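Local coordinates for protein Abbfa_003403 (Acinetobacter baumannii, PDB 4ZXH) that is a four-domain nonribosomal peptide synthetase that probably condenses, activates, carries and releases intermediates through its condensation, adenylation, carrier and thioesterase domains, at residues A[157-160]-A[161-165]; A[320-323]-A[324-327]; A[430-433]-A[434-438]. All blocks are in the same frame, centred on the assembly; numbering follows the deposited sequence.

How the interactions relate
All three interactions are single-helix contacts within the condensation domain, one turn against the next, and none touches another. Interaction 1 is buried and largely apolar on the side that meets the bound lipid, while its charged side chains reach other parts of the domain. Interaction 2 is partly buried: a salt bridge outside, packing on a strand and helices inside. Interaction 3 is mainly buried, with a weak polar pair at its edge, and its helix also meets the adenylation domain through Asn433 and Leu437. Interactions 2 and 3 both pack on helix 255-271, nearest atoms about 13 Å apart; by that measure interaction 1 is about 23 Å or more from either.

Interaction 1: A[157-160]-A[161-165]; sequences LLLR and DVSKR. With PX4 (1,2-dimyristoyl-sn-glycero-3-phosphocholine), chain C.
Ser163 folds its hydroxyl back over the preceding turn to Leu159, with OG anti to its own carbonyl carbon (chi1 -74°). Ser163 OG donates to Leu159 O at 2.9 Å, and Ser163 N reaches the same oxygen at 3.0 Å from the opposite face of the carbonyl plane, so two donors grip one acceptor. Leu158 and Val162 turn their branches to one flank, where Leu158 CD1 lies 4.2 Å from Val162 CG2. The lipid meets this side of the helix: PX4 C33 comes to 3.5 Å from Leu159 CD1, and PX4 C17 lies 3.7 Å from Val162 CG1. Both residues line the pocket for its acyl chains.

On another flank, Arg165 NE meets Asp161 OD2 at 2.9 Å, a salt bridge, from above the carboxylate plane (39° out of it); Arg165 NH2 uses the syn lone pair of the same oxygen, which lies in the guanidinium plane. OD2 also bonds Tyr68 OH, while Arg165 NH2 has a second acidic partner in Asp67. Arg160 extends elsewhere, to Glu368 and Glu171 O. Helix 152-165 packs Val162 and Arg165 on helix 56-67, with the loop bearing Phe369 against Arg160 and Ser163.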
ATOM      1  N   LEU A 157       4.664 -31.055 -25.429  1.00 32.85           N
ATOM      2  CA  LEU A 157       5.651 -32.055 -25.760  1.00 31.13           C
ATOM      3  C   LEU A 157       5.400 -33.319 -24.949  1.00 36.86           C
ATOM      4  O   LEU A 157       5.533 -34.434 -25.442  1.00 41.99           O
ATOM      5  CB  LEU A 157       7.052 -31.526 -25.490  1.00 33.25           C
ATOM      6  CG  LEU A 157       7.621 -30.515 -26.477  1.00 34.99           C
ATOM      7  CD1 LEU A 157       9.001 -30.105 -26.001  1.00 37.61           C
ATOM      8  CD2 LEU A 157       7.710 -31.124 -27.850  1.00 28.11           C
ATOM      9  N   LEU A 158       5.021 -33.133 -23.695  1.00 36.78           N
ATOM     10  CA  LEU A 158       4.889 -34.253 -22.796  1.00 34.70           C
ATOM     11  C   LEU A 158       3.559 -34.947 -23.044  1.00 36.61           C
ATOM     12  O   LEU A 158       3.486 -36.181 -23.139  1.00 39.24           O
ATOM     13  CB  LEU A 158       5.019 -33.773 -21.369  1.00 37.89           C
ATOM     14  CG  LEU A 158       5.311 -34.838 -20.327  1.00 39.74           C
ATOM     15  CD1 LEU A 158       6.328 -35.818 -20.864  1.00 32.48           C
ATOM     16  CD2 LEU A 158       5.832 -34.136 -19.068  1.00 32.08           C
ATOM     17  N   LEU A 159       2.517 -34.134 -23.189  1.00 29.62           N
ATOM     18  CA  LEU A 159       1.174 -34.612 -23.520  1.00 26.47           C
ATOM     19  C   LEU A 159       1.153 -35.468 -24.786  1.00 32.78           C
ATOM     20  O   LEU A 159       0.529 -36.528 -24.832  1.00 37.86           O
ATOM     21  CB  LEU A 159       0.235 -33.428 -23.689  1.00 28.24           C
ATOM     22  CG  LEU A 159      -1.173 -33.730 -24.180  1.00 33.72           C
ATOM     23  CD1 LEU A 159      -1.811 -34.800 -23.309  1.00 26.12           C
ATOM     24  CD2 LEU A 159      -2.004 -32.455 -24.163  1.00 30.05           C
ATOM     25  N   ARG A 160       1.837 -35.007 -25.822  1.00 28.13           N
ATOM     26  CA  ARG A 160       1.793 -35.730 -27.063  1.00 29.48           C
ATOM     27  C   ARG A 160       2.521 -37.060 -26.892  1.00 36.31           C
ATOM     28  O   ARG A 160       1.998 -38.109 -27.246  1.00 39.90           O
ATOM     29  CB  ARG A 160       2.399 -34.921 -28.204  1.00 28.74           C
ATOM     30  CG  ARG A 160       2.217 -35.642 -29.544  1.00 38.02           C
ATOM     31  CD  ARG A 160       2.552 -34.833 -30.775  1.00 30.43           C
ATOM     32  NE  ARG A 160       1.938 -35.544 -31.887  1.00 53.03           N
ATOM     33  CZ  ARG A 160       0.702 -35.313 -32.323  1.00 48.99           C
ATOM     34  NH1 ARG A 160      -0.037 -34.349 -31.762  1.00 47.20           N
ATOM     35  NH2 ARG A 160       0.204 -36.045 -33.316  1.00 36.66           N
ATOM     36  N   ASP A 161       3.717 -37.014 -26.321  1.00 34.27           N
ATOM     37  CA  ASP A 161       4.475 -38.228 -26.062  1.00 29.67           C
ATOM     38  C   ASP A 161       3.697 -39.253 -25.231  1.00 34.15           C
ATOM     39  O   ASP A 161       3.621 -40.421 -25.601  1.00 40.99           O
ATOM     40  CB  ASP A 161       5.775 -37.886 -25.354  1.00 34.76           C
ATOM     41  CG  ASP A 161       6.769 -39.021 -25.382  1.00 41.73           C
ATOM     42  OD1 ASP A 161       7.330 -39.304 -26.476  1.00 55.44           O
ATOM     43  OD2 ASP A 161       7.001 -39.607 -24.303  1.00 34.12           O
ATOM     44  N   VAL A 162       3.107 -38.825 -24.120  1.00 37.97           N
ATOM     45  CA  VAL A 162       2.432 -39.780 -23.252  1.00 35.66           C
ATOM     46  C   VAL A 162       1.177 -40.345 -23.922  1.00 45.28           C
ATOM     47  O   VAL A 162       0.830 -41.511 -23.736  1.00 50.15           O
ATOM     48  CB  VAL A 162       2.089 -39.145 -21.908  1.00 31.53           C
ATOM     49  CG1 VAL A 162       1.279 -40.101 -21.043  1.00 26.16           C
ATOM     50  CG2 VAL A 162       3.366 -38.777 -21.202  1.00 25.73           C
ATOM     51  N   SER A 163       0.518 -39.529 -24.732  1.00 39.76           N
ATOM     52  CA  SER A 163      -0.623 -39.995 -25.502  1.00 30.12           C
ATOM     53  C   SER A 163      -0.243 -41.104 -26.492  1.00 40.00           C
ATOM     54  O   SER A 163      -1.006 -42.043 -26.711  1.00 47.04           O
ATOM     55  CB  SER A 163      -1.248 -38.822 -26.243  1.00 32.40           C
ATOM     56  OG  SER A 163      -1.975 -37.995 -25.350  1.00 32.98           O
ATOM     57  N   LYS A 164       0.933 -40.991 -27.101  1.00 36.37           N
ATOM     58  CA  LYS A 164       1.397 -42.025 -28.005  1.00 39.58           C
ATOM     59  C   LYS A 164       1.635 -43.318 -27.229  1.00 38.48           C
ATOM     60  O   LYS A 164       1.271 -44.411 -27.680  1.00 37.53           O
ATOM     61  CB  LYS A 164       2.676 -41.601 -28.731  1.00 32.85           C
ATOM     62  CG  LYS A 164       3.216 -42.684 -29.668  1.00 34.85           C
ATOM     63  CD  LYS A 164       4.526 -42.282 -30.313  1.00 53.60           C
ATOM     64  CE  LYS A 164       5.596 -41.967 -29.259  1.00 62.33           C
ATOM     65  NZ  LYS A 164       6.899 -41.522 -29.862  1.00 69.31           N
ATOM     66  N   ARG A 165       2.258 -43.196 -26.064  1.00 31.97           N
ATOM     67  CA  ARG A 165       2.543 -44.365 -25.254  1.00 32.63           C
ATOM     68  C   ARG A 165       1.249 -45.069 -24.879  1.00 40.88           C
ATOM     69  O   ARG A 165       1.217 -46.292 -24.745  1.00 47.71           O
ATOM     70  CB  ARG A 165       3.322 -43.984 -24.007  1.00 31.73           C
ATOM     71  CG  ARG A 165       4.715 -43.450 -24.278  1.00 31.92           C
ATOM     72  CD  ARG A 165       5.314 -42.975 -22.979  1.00 30.99           C
ATOM     73  NE  ARG A 165       6.564 -42.248 -23.142  1.00 38.11           N
ATOM     74  CZ  ARG A 165       7.754 -42.703 -22.757  1.00 43.59           C
ATOM     75  NH1 ARG A 165       7.852 -43.894 -22.181  1.00 47.93           N
ATOM     76  NH2 ARG A 165       8.847 -41.962 -22.933  1.00 38.68           N
TER
HETATM   77  O1  PX4 C1402      -6.808 -48.892  -8.681  1.00148.30           O
HETATM   78  O2  PX4 C1402      -9.224 -48.700  -9.641  1.00149.11           O
HETATM   79  P1  PX4 C1402      -7.751 -48.950  -9.862  1.00150.51           P
HETATM   80  O3  PX4 C1402      -7.578 -50.344 -10.661  1.00119.53           O
HETATM   81  C1  PX4 C1402      -7.203 -51.582 -10.054  1.00121.26           C
HETATM   82  C2  PX4 C1402      -7.407 -52.703 -11.078  1.00122.29           C
HETATM   83  N1  PX4 C1402      -6.838 -53.999 -10.648  1.00123.08           N
HETATM   84  C3  PX4 C1402      -7.036 -54.207  -9.203  1.00120.67           C
HETATM   85  C4  PX4 C1402      -7.506 -55.085 -11.387  1.00121.87           C
HETATM   86  C5  PX4 C1402      -5.403 -54.044 -10.963  1.00122.03           C
HETATM   87  O4  PX4 C1402      -7.226 -47.932 -11.005  1.00111.11           O
HETATM   88  C6  PX4 C1402      -8.025 -46.902 -11.595  1.00103.62           C
HETATM   89  C7  PX4 C1402      -7.102 -45.762 -12.014  1.00 92.79           C
HETATM   90  C8  PX4 C1402      -5.966 -45.777 -10.995  1.00 90.53           C
HETATM   91  O5  PX4 C1402      -5.023 -44.746 -11.277  1.00 89.45           O
HETATM   92  C9  PX4 C1402      -3.600 -44.924 -11.013  1.00 75.52           C
HETATM   93  O6  PX4 C1402      -3.165 -46.018 -10.699  1.00 74.96           O
HETATM   94  C10 PX4 C1402      -2.668 -43.747 -11.144  1.00 63.37           C
HETATM   95  C11 PX4 C1402      -1.868 -43.824 -12.436  1.00 48.53           C
HETATM   96  C12 PX4 C1402      -2.112 -42.568 -13.259  1.00 36.92           C
HETATM   97  C13 PX4 C1402      -0.823 -42.168 -13.964  1.00 32.33           C
HETATM   98  C14 PX4 C1402      -1.048 -42.070 -15.464  1.00 30.88           C
HETATM   99  C15 PX4 C1402       0.303 -42.076 -16.156  1.00 28.27           C
HETATM  100  C16 PX4 C1402       0.461 -40.822 -16.992  1.00 21.25           C
HETATM  101  C17 PX4 C1402       1.892 -40.684 -17.476  1.00 20.78           C
HETATM  102  C18 PX4 C1402       2.721 -39.894 -16.464  1.00 26.15           C
HETATM  103  C19 PX4 C1402       2.991 -38.475 -16.933  1.00 18.92           C
HETATM  104  C20 PX4 C1402       3.329 -37.587 -15.740  1.00 32.76           C
HETATM  105  C21 PX4 C1402       3.716 -36.181 -16.199  1.00 34.96           C
HETATM  106  C22 PX4 C1402       3.394 -35.114 -15.165  1.00 25.51           C
HETATM  107  O7  PX4 C1402      -6.587 -45.967 -13.339  1.00 82.08           O
HETATM  108  C23 PX4 C1402      -6.684 -44.774 -14.189  1.00 68.97           C
HETATM  109  O8  PX4 C1402      -7.560 -43.973 -13.927  1.00 70.77           O
HETATM  110  C24 PX4 C1402      -5.707 -44.534 -15.345  1.00 54.67           C
HETATM  111  C25 PX4 C1402      -5.944 -43.259 -16.172  1.00 38.16           C
HETATM  112  C26 PX4 C1402      -4.821 -42.988 -17.191  1.00 31.81           C
HETATM  113  C27 PX4 C1402      -4.992 -41.660 -17.956  1.00 29.80           C
HETATM  114  C28 PX4 C1402      -3.914 -41.395 -19.012  1.00 29.52           C
HETATM  115  C29 PX4 C1402      -4.094 -40.065 -19.765  1.00 22.84           C
HETATM  116  C30 PX4 C1402      -3.044 -39.839 -20.864  1.00 26.54           C
HETATM  117  C31 PX4 C1402      -2.657 -38.367 -21.147  1.00 35.08           C
HETATM  118  C32 PX4 C1402      -1.678 -37.838 -20.088  1.00 45.08           C
HETATM  119  C33 PX4 C1402      -0.833 -36.616 -20.479  1.00 45.07           C
HETATM  120  C34 PX4 C1402      -0.284 -35.894 -19.244  1.00 41.96           C
HETATM  121  C35 PX4 C1402       1.061 -35.183 -19.419  1.00 33.83           C
HETATM  122  C36 PX4 C1402       0.957 -33.691 -19.141  1.00 18.96           C

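Interaction 2: A[320-323]-A[324-327]; sequences VQEQ and LRQS
Arg325 folds back along its helix to meet Glu322. Arg325 CB sits against the previous turn, 3.5 Å from Gln321 O, the carbonyl that accepts the Arg325 backbone N-H. The chain runs extended through CG and then bends at chi3 (74°), which swings the guanidinium back alongside the Glu322 side chain. Arg325 CD passes Glu322 OE1 at 4.2 Å. Arg325 NE then donates to OE1 of Glu322 at 3.0 Å, with that oxygen close to the guanidinium plane, and NH2 of Arg325 reaches OE2 of Glu322 at 2.8 Å. Arg325 CZ lies 3.6 Å from Glu322 OE1. The grip is side-on, one nitrogen to each oxygen, although the two planes stand 44° apart; NH2 also makes a weak bond to OE1. Glu322 bends at chi2 to present its carboxylate, and the two side chains point the same way.

This is an i to i+3 salt bridge on helix 313-329 of the condensation domain, a member of the CoA-dependent acyltransferase clan. Arg325 is exposed, whereas Val320, Gln323 and Ser327 touch strand 302-306. Gln326 NE2 sits above one face of the guanidinium, offset toward its rim; it and Arg325 NH2 are both donors and do not bond each other, but both turn to Glu322 OE2, the amide weakly. Gln323 O accepts from both Ser327 N and Ser327 OG, the hydroxyl at 2.7 Å, from opposite faces of the carbonyl plane. Gln323 sends its NE2 to His304 O, Gln321 OE1 accepts from Thr254 N, and Leu324 packs on Phe256 of helix 255-271.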
ATOM      1  N   VAL A 320       2.213   0.087 -32.221  1.00 46.91           N
ATOM      2  CA  VAL A 320       2.410  -0.997 -31.267  1.00 45.56           C
ATOM      3  C   VAL A 320       3.178  -2.131 -31.927  1.00 45.66           C
ATOM      4  O   VAL A 320       4.127  -2.668 -31.357  1.00 40.81           O
ATOM      5  CB  VAL A 320       1.064  -1.522 -30.709  1.00 47.78           C
ATOM      6  CG1 VAL A 320       1.249  -2.849 -30.003  1.00 38.86           C
ATOM      7  CG2 VAL A 320       0.434  -0.491 -29.772  1.00 52.02           C
ATOM      8  N   GLN A 321       2.774  -2.479 -33.144  1.00 44.67           N
ATOM      9  CA  GLN A 321       3.444  -3.543 -33.870  1.00 47.40           C
ATOM     10  C   GLN A 321       4.936  -3.240 -33.988  1.00 52.42           C
ATOM     11  O   GLN A 321       5.766  -4.139 -33.863  1.00 59.53           O
ATOM     12  CB  GLN A 321       2.819  -3.736 -35.255  1.00 51.23           C
ATOM     13  CG  GLN A 321       3.373  -4.927 -36.009  1.00 57.33           C
ATOM     14  CD  GLN A 321       3.121  -6.238 -35.289  1.00 64.68           C
ATOM     15  OE1 GLN A 321       1.974  -6.671 -35.137  1.00 71.73           O
ATOM     16  NE2 GLN A 321       4.194  -6.875 -34.829  1.00 61.72           N
ATOM     17  N   GLU A 322       5.272  -1.969 -34.198  1.00 49.01           N
ATOM     18  CA  GLU A 322       6.666  -1.564 -34.333  1.00 49.17           C
ATOM     19  C   GLU A 322       7.417  -1.614 -32.989  1.00 51.19           C
ATOM     20  O   GLU A 322       8.567  -2.042 -32.938  1.00 54.72           O
ATOM     21  CB  GLU A 322       6.765  -0.160 -34.951  1.00 48.08           C
ATOM     22  CG  GLU A 322       8.197   0.382 -35.127  1.00 52.87           C
ATOM     23  CD  GLU A 322       9.068  -0.428 -36.104  1.00 69.85           C
ATOM     24  OE1 GLU A 322       8.574  -1.395 -36.736  1.00 73.51           O
ATOM     25  OE2 GLU A 322      10.263  -0.079 -36.246  1.00 75.49           O
ATOM     26  N   GLN A 323       6.786  -1.193 -31.898  1.00 45.42           N
ATOM     27  CA  GLN A 323       7.496  -1.255 -30.629  1.00 46.68           C
ATOM     28  C   GLN A 323       7.582  -2.705 -30.179  1.00 49.25           C
ATOM     29  O   GLN A 323       8.513  -3.098 -29.482  1.00 51.99           O
ATOM     30  CB  GLN A 323       6.829  -0.385 -29.562  1.00 46.38           C
ATOM     31  CG  GLN A 323       7.665  -0.255 -28.316  1.00 45.13           C
ATOM     32  CD  GLN A 323       7.133   0.792 -27.377  1.00 56.52           C
ATOM     33  OE1 GLN A 323       6.630   1.832 -27.814  1.00 64.40           O
ATOM     34  NE2 GLN A 323       7.232   0.525 -26.068  1.00 47.57           N
ATOM     35  N   LEU A 324       6.615  -3.508 -30.597  1.00 49.19           N
ATOM     36  CA  LEU A 324       6.668  -4.935 -30.342  1.00 44.33           C
ATOM     37  C   LEU A 324       7.841  -5.563 -31.125  1.00 48.15           C
ATOM     38  O   LEU A 324       8.632  -6.335 -30.562  1.00 42.85           O
ATOM     39  CB  LEU A 324       5.338  -5.580 -30.714  1.00 38.12           C
ATOM     40  CG  LEU A 324       5.137  -7.027 -30.286  1.00 45.63           C
ATOM     41  CD1 LEU A 324       5.048  -7.125 -28.783  1.00 47.76           C
ATOM     42  CD2 LEU A 324       3.903  -7.622 -30.944  1.00 45.50           C
ATOM     43  N   ARG A 325       7.973  -5.208 -32.405  1.00 41.19           N
ATOM     44  CA  ARG A 325       9.034  -5.771 -33.247  1.00 51.63           C
ATOM     45  C   ARG A 325      10.416  -5.458 -32.687  1.00 54.65           C
ATOM     46  O   ARG A 325      11.274  -6.340 -32.607  1.00 65.09           O
ATOM     47  CB  ARG A 325       8.944  -5.263 -34.695  1.00 44.95           C
ATOM     48  CG  ARG A 325      10.107  -5.729 -35.580  1.00 46.53           C
ATOM     49  CD  ARG A 325       9.972  -5.304 -37.041  1.00 54.21           C
ATOM     50  NE  ARG A 325      10.231  -3.881 -37.243  1.00 64.81           N
ATOM     51  CZ  ARG A 325      11.412  -3.372 -37.586  1.00 72.79           C
ATOM     52  NH1 ARG A 325      12.457  -4.172 -37.768  1.00 76.95           N
ATOM     53  NH2 ARG A 325      11.551  -2.061 -37.750  1.00 72.60           N
ATOM     54  N   GLN A 326      10.629  -4.202 -32.309  1.00 51.15           N
ATOM     55  CA  GLN A 326      11.907  -3.790 -31.738  1.00 53.27           C
ATOM     56  C   GLN A 326      12.160  -4.536 -30.428  1.00 56.35           C
ATOM     57  O   GLN A 326      13.265  -5.021 -30.191  1.00 60.84           O
ATOM     58  CB  GLN A 326      11.954  -2.269 -31.513  1.00 42.93           C
ATOM     59  CG  GLN A 326      11.920  -1.452 -32.796  1.00 55.45           C
ATOM     60  CD  GLN A 326      13.132  -1.688 -33.686  1.00 69.17           C
ATOM     61  OE1 GLN A 326      14.274  -1.657 -33.223  1.00 79.67           O
ATOM     62  NE2 GLN A 326      12.886  -1.945 -34.969  1.00 72.82           N
ATOM     63  N   SER A 327      11.126  -4.647 -29.599  1.00 48.82           N
ATOM     64  CA  SER A 327      11.271  -5.258 -28.288  1.00 46.03           C
ATOM     65  C   SER A 327      11.624  -6.747 -28.402  1.00 47.81           C
ATOM     66  O   SER A 327      12.368  -7.269 -27.572  1.00 52.99           O
ATOM     67  CB  SER A 327       9.993  -5.072 -27.464  1.00 39.64           C
ATOM     68  OG  SER A 327       9.759  -3.708 -27.145  1.00 38.66           O
TER

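Interaction 3: A[430-433]-A[434-438]; sequences SAEN and MVQLL
Asn433 and Leu437 cross at an angle one turn apart, with Leu437 CD1 3.5 Å from Asn433 ND2. A chi1 of -69° places Leu437 CG beside its own backbone N, which brings the side chain near the Asn433 carbonyl. The carbonyl is at the same time the acceptor of the Leu437 backbone N-H. At the outer edge Glu432 bends at chi2 (67°) toward Gln436, whose chain is extended beyond CG. The carboxylate and amide planes are 89° apart, and Gln436 NE2 reaches Glu432 OE2 only at 3.4 Å, a weak hydrogen bond. On another side of the helix, Met434 bends at chi3 and brings its CE to 3.6 Å from Ser430 O, the acceptor of its own backbone N-H.

The next shell holds two of these polar ends. Ser430 OG is hydrogen-bonded to Asp218 OD2, and Asn433 ND2 donates to Pro806 O, in the adenylation part of the chain, so this helix takes part in the contact between the condensation and adenylation domains; Leu437 touches Pro805 beside it. Inward, helix 428-447 rests on the four-stranded sheet that holds strands 414-422 and 229-235: Ala431, Met434 and Val435 meet the first, Glu432 and Val435 the second, and Met434 and Leu437 pack against Leu270 of helix 255-271.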
ATOM      1  N   SER A 430     -17.191  -6.199 -12.293  1.00 44.34           N
ATOM      2  CA  SER A 430     -16.184  -5.411 -13.003  1.00 43.25           C
ATOM      3  C   SER A 430     -15.457  -6.218 -14.067  1.00 44.18           C
ATOM      4  O   SER A 430     -15.080  -5.685 -15.110  1.00 45.01           O
ATOM      5  CB  SER A 430     -15.157  -4.843 -12.026  1.00 40.50           C
ATOM      6  OG  SER A 430     -15.732  -3.822 -11.232  1.00 43.17           O
ATOM      7  N   ALA A 431     -15.236  -7.500 -13.800  1.00 46.61           N
ATOM      8  CA  ALA A 431     -14.588  -8.341 -14.792  1.00 39.89           C
ATOM      9  C   ALA A 431     -15.497  -8.443 -15.998  1.00 44.87           C
ATOM     10  O   ALA A 431     -15.049  -8.263 -17.135  1.00 45.79           O
ATOM     11  CB  ALA A 431     -14.274  -9.707 -14.228  1.00 28.96           C
ATOM     12  N   GLU A 432     -16.782  -8.698 -15.741  1.00 48.77           N
ATOM     13  CA  GLU A 432     -17.765  -8.807 -16.812  1.00 34.30           C
ATOM     14  C   GLU A 432     -17.751  -7.532 -17.641  1.00 35.58           C
ATOM     15  O   GLU A 432     -17.689  -7.582 -18.872  1.00 53.56           O
ATOM     16  CB  GLU A 432     -19.159  -9.109 -16.258  1.00 35.40           C
ATOM     17  CG  GLU A 432     -20.249  -9.193 -17.326  1.00 72.56           C
ATOM     18  CD  GLU A 432     -20.106 -10.389 -18.284  1.00 91.18           C
ATOM     19  OE1 GLU A 432     -19.545 -11.437 -17.888  1.00 94.24           O
ATOM     20  OE2 GLU A 432     -20.548 -10.266 -19.450  1.00 92.83           O
ATOM     21  N   ASN A 433     -17.741  -6.395 -16.960  1.00 35.91           N
ATOM     22  CA  ASN A 433     -17.629  -5.098 -17.617  1.00 40.99           C
ATOM     23  C   ASN A 433     -16.406  -4.893 -18.499  1.00 36.47           C
ATOM     24  O   ASN A 433     -16.535  -4.371 -19.609  1.00 37.79           O
ATOM     25  CB  ASN A 433     -17.632  -3.987 -16.587  1.00 43.12           C
ATOM     26  CG  ASN A 433     -18.053  -2.689 -17.171  1.00 49.65           C
ATOM     27  OD1 ASN A 433     -19.039  -2.624 -17.906  1.00 58.67           O
ATOM     28  ND2 ASN A 433     -17.238  -1.658 -16.960  1.00 43.43           N
ATOM     29  N   MET A 434     -15.225  -5.248 -17.987  1.00 40.72           N
ATOM     30  CA  MET A 434     -14.004  -5.180 -18.781  1.00 43.98           C
ATOM     31  C   MET A 434     -14.122  -6.038 -20.037  1.00 48.62           C
ATOM     32  O   MET A 434     -13.660  -5.638 -21.108  1.00 54.09           O
ATOM     33  CB  MET A 434     -12.797  -5.614 -17.953  1.00 47.32           C
ATOM     34  CG  MET A 434     -12.147  -4.492 -17.158  1.00 53.09           C
ATOM     35  SD  MET A 434     -10.704  -4.970 -16.171  1.00 57.38           S
ATOM     36  CE  MET A 434     -11.510  -5.613 -14.710  1.00 35.79           C
ATOM     37  N   VAL A 435     -14.748  -7.204 -19.920  1.00 44.28           N
ATOM     38  CA  VAL A 435     -14.900  -8.055 -21.093  1.00 49.63           C
ATOM     39  C   VAL A 435     -15.827  -7.398 -22.106  1.00 48.46           C
ATOM     40  O   VAL A 435     -15.512  -7.343 -23.298  1.00 42.91           O
ATOM     41  CB  VAL A 435     -15.416  -9.450 -20.722  1.00 47.77           C
ATOM     42  CG1 VAL A 435     -15.860 -10.211 -21.965  1.00 36.71           C
ATOM     43  CG2 VAL A 435     -14.319 -10.215 -19.992  1.00 44.76           C
ATOM     44  N   GLN A 436     -16.940  -6.851 -21.630  1.00 49.15           N
ATOM     45  CA  GLN A 436     -17.886  -6.200 -22.534  1.00 50.64           C
ATOM     46  C   GLN A 436     -17.261  -4.993 -23.225  1.00 43.14           C
ATOM     47  O   GLN A 436     -17.576  -4.711 -24.378  1.00 44.31           O
ATOM     48  CB  GLN A 436     -19.156  -5.798 -21.786  1.00 56.37           C
ATOM     49  CG  GLN A 436     -20.006  -6.995 -21.388  1.00 72.96           C
ATOM     50  CD  GLN A 436     -21.342  -6.604 -20.799  1.00 87.55           C
ATOM     51  OE1 GLN A 436     -21.588  -5.428 -20.506  1.00 94.47           O
ATOM     52  NE2 GLN A 436     -22.218  -7.591 -20.617  1.00 84.81           N
ATOM     53  N   LEU A 437     -16.357  -4.305 -22.532  1.00 40.07           N
ATOM     54  CA  LEU A 437     -15.689  -3.130 -23.093  1.00 45.89           C
ATOM     55  C   LEU A 437     -14.627  -3.512 -24.126  1.00 52.00           C
ATOM     56  O   LEU A 437     -14.463  -2.829 -25.142  1.00 56.53           O
ATOM     57  CB  LEU A 437     -15.072  -2.290 -21.971  1.00 47.25           C
ATOM     58  CG  LEU A 437     -16.116  -1.606 -21.078  1.00 48.15           C
ATOM     59  CD1 LEU A 437     -15.493  -0.894 -19.894  1.00 48.25           C
ATOM     60  CD2 LEU A 437     -16.960  -0.643 -21.881  1.00 48.57           C
ATOM     61  N   LEU A 438     -13.917  -4.607 -23.868  1.00 48.03           N
ATOM     62  CA  LEU A 438     -12.991  -5.176 -24.840  1.00 46.66           C
ATOM     63  C   LEU A 438     -13.724  -5.570 -26.119  1.00 52.49           C
ATOM     64  O   LEU A 438     -13.287  -5.236 -27.223  1.00 54.39           O
ATOM     65  CB  LEU A 438     -12.273  -6.395 -24.246  1.00 45.01           C
ATOM     66  CG  LEU A 438     -11.230  -7.091 -25.127  1.00 40.52           C
ATOM     67  CD1 LEU A 438     -10.285  -6.078 -25.762  1.00 42.92           C
ATOM     68  CD2 LEU A 438     -10.431  -8.090 -24.314  1.00 36.45           C
TER